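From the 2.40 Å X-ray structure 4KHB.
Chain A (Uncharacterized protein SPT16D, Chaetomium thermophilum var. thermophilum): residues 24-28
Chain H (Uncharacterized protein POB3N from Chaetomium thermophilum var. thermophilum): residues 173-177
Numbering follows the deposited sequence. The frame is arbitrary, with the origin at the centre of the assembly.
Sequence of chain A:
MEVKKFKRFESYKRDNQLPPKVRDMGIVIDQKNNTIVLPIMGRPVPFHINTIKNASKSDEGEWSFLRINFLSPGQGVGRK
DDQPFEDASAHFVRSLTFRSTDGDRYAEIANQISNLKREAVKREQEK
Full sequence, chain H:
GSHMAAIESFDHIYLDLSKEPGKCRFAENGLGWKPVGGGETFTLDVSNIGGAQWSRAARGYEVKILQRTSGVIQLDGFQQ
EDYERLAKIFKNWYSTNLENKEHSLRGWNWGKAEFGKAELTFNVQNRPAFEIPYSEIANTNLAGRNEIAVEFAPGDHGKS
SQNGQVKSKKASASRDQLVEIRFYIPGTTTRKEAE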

ATOM      1  N   ASP A  24     -10.503  -0.958  -7.995  1.00 32.81           N
ATOM      2  CA  ASP A  24     -10.884   0.444  -8.121  1.00 31.31           C
ATOM      3  C   ASP A  24     -10.131   1.308  -7.113  1.00 36.12           C
ATOM      4  O   ASP A  24     -10.367   2.517  -7.026  1.00 36.71           O
ATOM      5  N   MET A  25      -9.239   0.678  -6.350  1.00 35.70           N
ATOM      6  CA  MET A  25      -8.441   1.377  -5.341  1.00 31.06           C
ATOM      7  C   MET A  25      -9.309   2.075  -4.299  1.00 26.29           C
ATOM      8  O   MET A  25      -8.965   3.155  -3.820  1.00 29.50           O
ATOM      9  N   GLY A  26     -10.426   1.451  -3.942  1.00 22.68           N
ATOM     10  CA  GLY A  26     -11.294   2.012  -2.924  1.00 21.05           C
ATOM     11  C   GLY A  26     -11.386   1.110  -1.712  1.00 18.86           C
ATOM     12  O   GLY A  26     -10.974  -0.051  -1.755  1.00 18.02           O
ATOM     13  N   ILE A  27     -11.921   1.652  -0.624  1.00 17.37           N
ATOM     14  CA  ILE A  27     -12.154   0.881   0.590  1.00 17.13           C
ATOM     15  C   ILE A  27     -13.217  -0.191   0.340  1.00 19.71           C
ATOM     16  O   ILE A  27     -14.296   0.105  -0.178  1.00 20.25           O
ATOM     17  N   VAL A  28     -12.909  -1.432   0.702  1.00 17.68           N
ATOM     18  CA  VAL A  28     -13.837  -2.539   0.495  1.00 20.01           C
ATOM     19  C   VAL A  28     -14.079  -3.294   1.795  1.00 22.76           C
ATOM     20  O   VAL A  28     -13.129  -3.664   2.490  1.00 22.18           O
TER
ATOM     21  N   ALA H 173      -4.469   9.439  -5.347  1.00 26.68           N
ATOM     22  CA  ALA H 173      -4.825   8.824  -6.620  1.00 28.23           C
ATOM     23  C   ALA H 173      -6.117   8.032  -6.495  1.00 33.53           C
ATOM     24  O   ALA H 173      -6.846   7.848  -7.473  1.00 36.20           O
ATOM     25  N   SER H 174      -6.392   7.560  -5.286  1.00 34.69           N
ATOM     26  CA  SER H 174      -7.610   6.813  -5.027  1.00 34.42           C
ATOM     27  C   SER H 174      -8.737   7.781  -4.699  1.00 36.58           C
ATOM     28  O   SER H 174      -8.495   8.961  -4.438  1.00 32.96           O
ATOM     29  N   ARG H 175      -9.964   7.270  -4.695  1.00 35.49           N
ATOM     30  CA  ARG H 175     -11.128   8.040  -4.281  1.00 29.50           C
ATOM     31  C   ARG H 175     -11.076   8.223  -2.780  1.00 30.66           C
ATOM     32  O   ARG H 175     -11.596   9.197  -2.230  1.00 31.15           O
ATOM     33  N   ASP H 176     -10.448   7.257  -2.120  1.00 26.94           N
ATOM     34  CA  ASP H 176     -10.252   7.317  -0.686  1.00 22.96           C
ATOM     35  C   ASP H 176      -8.814   7.726  -0.433  1.00 22.58           C
ATOM     36  O   ASP H 176      -7.902   6.899  -0.495  1.00 22.83           O
ATOM     37  N   GLN H 177      -8.618   9.006  -0.142  1.00 21.29           N
ATOM     38  CA  GLN H 177      -7.278   9.560  -0.031  1.00 21.07           C
ATOM     39  C   GLN H 177      -6.673   9.313   1.342  1.00 19.97           C
ATOM     40  O   GLN H 177      -7.282   9.632   2.367  1.00 17.45           O
TER

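The contact between these two stretches is small, and its firmest element is polar. Asp176(H) points its CA-to-CB bond toward chain A and takes the m rotamer at chi1 (-64°). With chi2 at -51°, this places Asp176(H) OD2 2.8 Å from Ile27(A) N. The backbone amide donates to the carboxylate with a nearly straight N-H...O angle of 168°, so this is a well-formed hydrogen bond. Asp176(H) is buried, and both its carboxylate oxygens also have hydrogen bonds elsewhere in the structure.

Ile27(A) adds its side chain to the same site. Its CA-to-CB bond runs sideways, and the side chain is m at chi1 and t at chi2. Ile27(A) CG1 comes within 3.3 Å of Asp176(H) OD2, so the aliphatic branch lies close beside the charged oxygen. Gly26(A) has no side chain, and its CA lies 3.4 Å from Asp176(H) OD2.

Ser174(H) also points toward chain A, with chi1 t (169°). This rotamer leaves Ser174(H) OG between the two chains. As modelled, Asp176(H) N donates a hydrogen bond to Ser174(H) OG at 3.0 Å, but the place of OG is less sure. Ser174(H) OG also sits 2.2 Å from Met25(A) O. That is too short for a hydrogen bond and is a clash in the model.

Met25(A) starts toward chain H, but its end leads away. Chi1 is between wells at -99°, chi2 is t and chi3 is again between wells at -112°. The closest side-chain approach is from Met25(A) CB to Ser174(H) OG, 4.1 Å.

Arg175(H) sends its CA-to-CB bond sideways and its end away. Chi1 and chi2 are both t, which extends the chain, and NE and NH2 are hydrogen-bonded elsewhere in the structure.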

ATOM      1  CB  ASP A  24     -12.398   0.614  -7.947  1.00 38.35           C
ATOM      2  CG  ASP A  24     -13.197  -0.048  -9.061  1.00 46.84           C
ATOM      3  OD1 ASP A  24     -12.762   0.012 -10.231  1.00 40.44           O
ATOM      4  OD2 ASP A  24     -14.267  -0.625  -8.765  1.00 42.53           O
ATOM      5  CB  MET A  25      -7.461   2.366  -5.990  1.00 30.59           C
ATOM      6  CG  MET A  25      -6.046   1.824  -6.123  1.00 39.20           C
ATOM      7  SD  MET A  25      -4.968   2.849  -7.141  1.00 48.51           S
ATOM      8  CE  MET A  25      -4.742   1.748  -8.537  1.00 31.43           C
ATOM      9  CB  ILE A  27     -12.594   1.797   1.754  1.00 14.31           C
ATOM     10  CG1 ILE A  27     -11.473   2.778   2.117  1.00 14.47           C
ATOM     11  CG2 ILE A  27     -12.974   0.974   2.969  1.00 11.30           C
ATOM     12  CD1 ILE A  27     -11.850   3.775   3.200  1.00 17.46           C
ATOM     13  CB  VAL A  28     -13.296  -3.532  -0.564  1.00 19.37           C
ATOM     14  CG1 VAL A  28     -14.187  -4.758  -0.655  1.00 23.74           C
ATOM     15  CG2 VAL A  28     -13.185  -2.863  -1.921  1.00 18.46           C
TER
ATOM     16  CB  ALA H 173      -3.701   7.932  -7.110  1.00 23.89           C
ATOM     17  CB  SER H 174      -7.401   5.849  -3.857  1.00 37.18           C
ATOM     18  OG  SER H 174      -8.635   5.301  -3.426  1.00 39.71           O
ATOM     19  CB  ARG H 175     -12.402   7.275  -4.613  1.00 41.44           C
ATOM     20  CG  ARG H 175     -13.666   8.105  -4.589  1.00 44.26           C
ATOM     21  CD  ARG H 175     -14.720   7.484  -5.475  1.00 49.19           C
ATOM     22  NE  ARG H 175     -16.039   7.605  -4.859  1.00 65.38           N
ATOM     23  CZ  ARG H 175     -17.189   7.402  -5.492  1.00 67.07           C
ATOM     24  NH1 ARG H 175     -17.191   7.055  -6.770  1.00 63.77           N
ATOM     25  NH2 ARG H 175     -18.335   7.530  -4.841  1.00 57.59           N
ATOM     26  CB  ASP H 176     -10.553   5.955  -0.054  1.00 22.29           C
ATOM     27  CG  ASP H 176     -12.006   5.549  -0.206  1.00 19.88           C
ATOM     28  OD1 ASP H 176     -12.891   6.362   0.134  1.00 23.08           O
ATOM     29  OD2 ASP H 176     -12.262   4.416  -0.668  1.00 24.79           O
ATOM     30  CB  GLN H 177      -7.305  11.063  -0.335  1.00 20.69           C
ATOM     31  CG  GLN H 177      -7.861  11.398  -1.718  1.00 29.23           C
ATOM     32  CD  GLN H 177      -7.876  12.887  -1.995  1.00 23.87           C
ATOM     33  OE1 GLN H 177      -7.790  13.703  -1.077  1.00 22.25           O
ATOM     34  NE2 GLN H 177      -7.982  13.249  -3.266  1.00 23.38           N
TER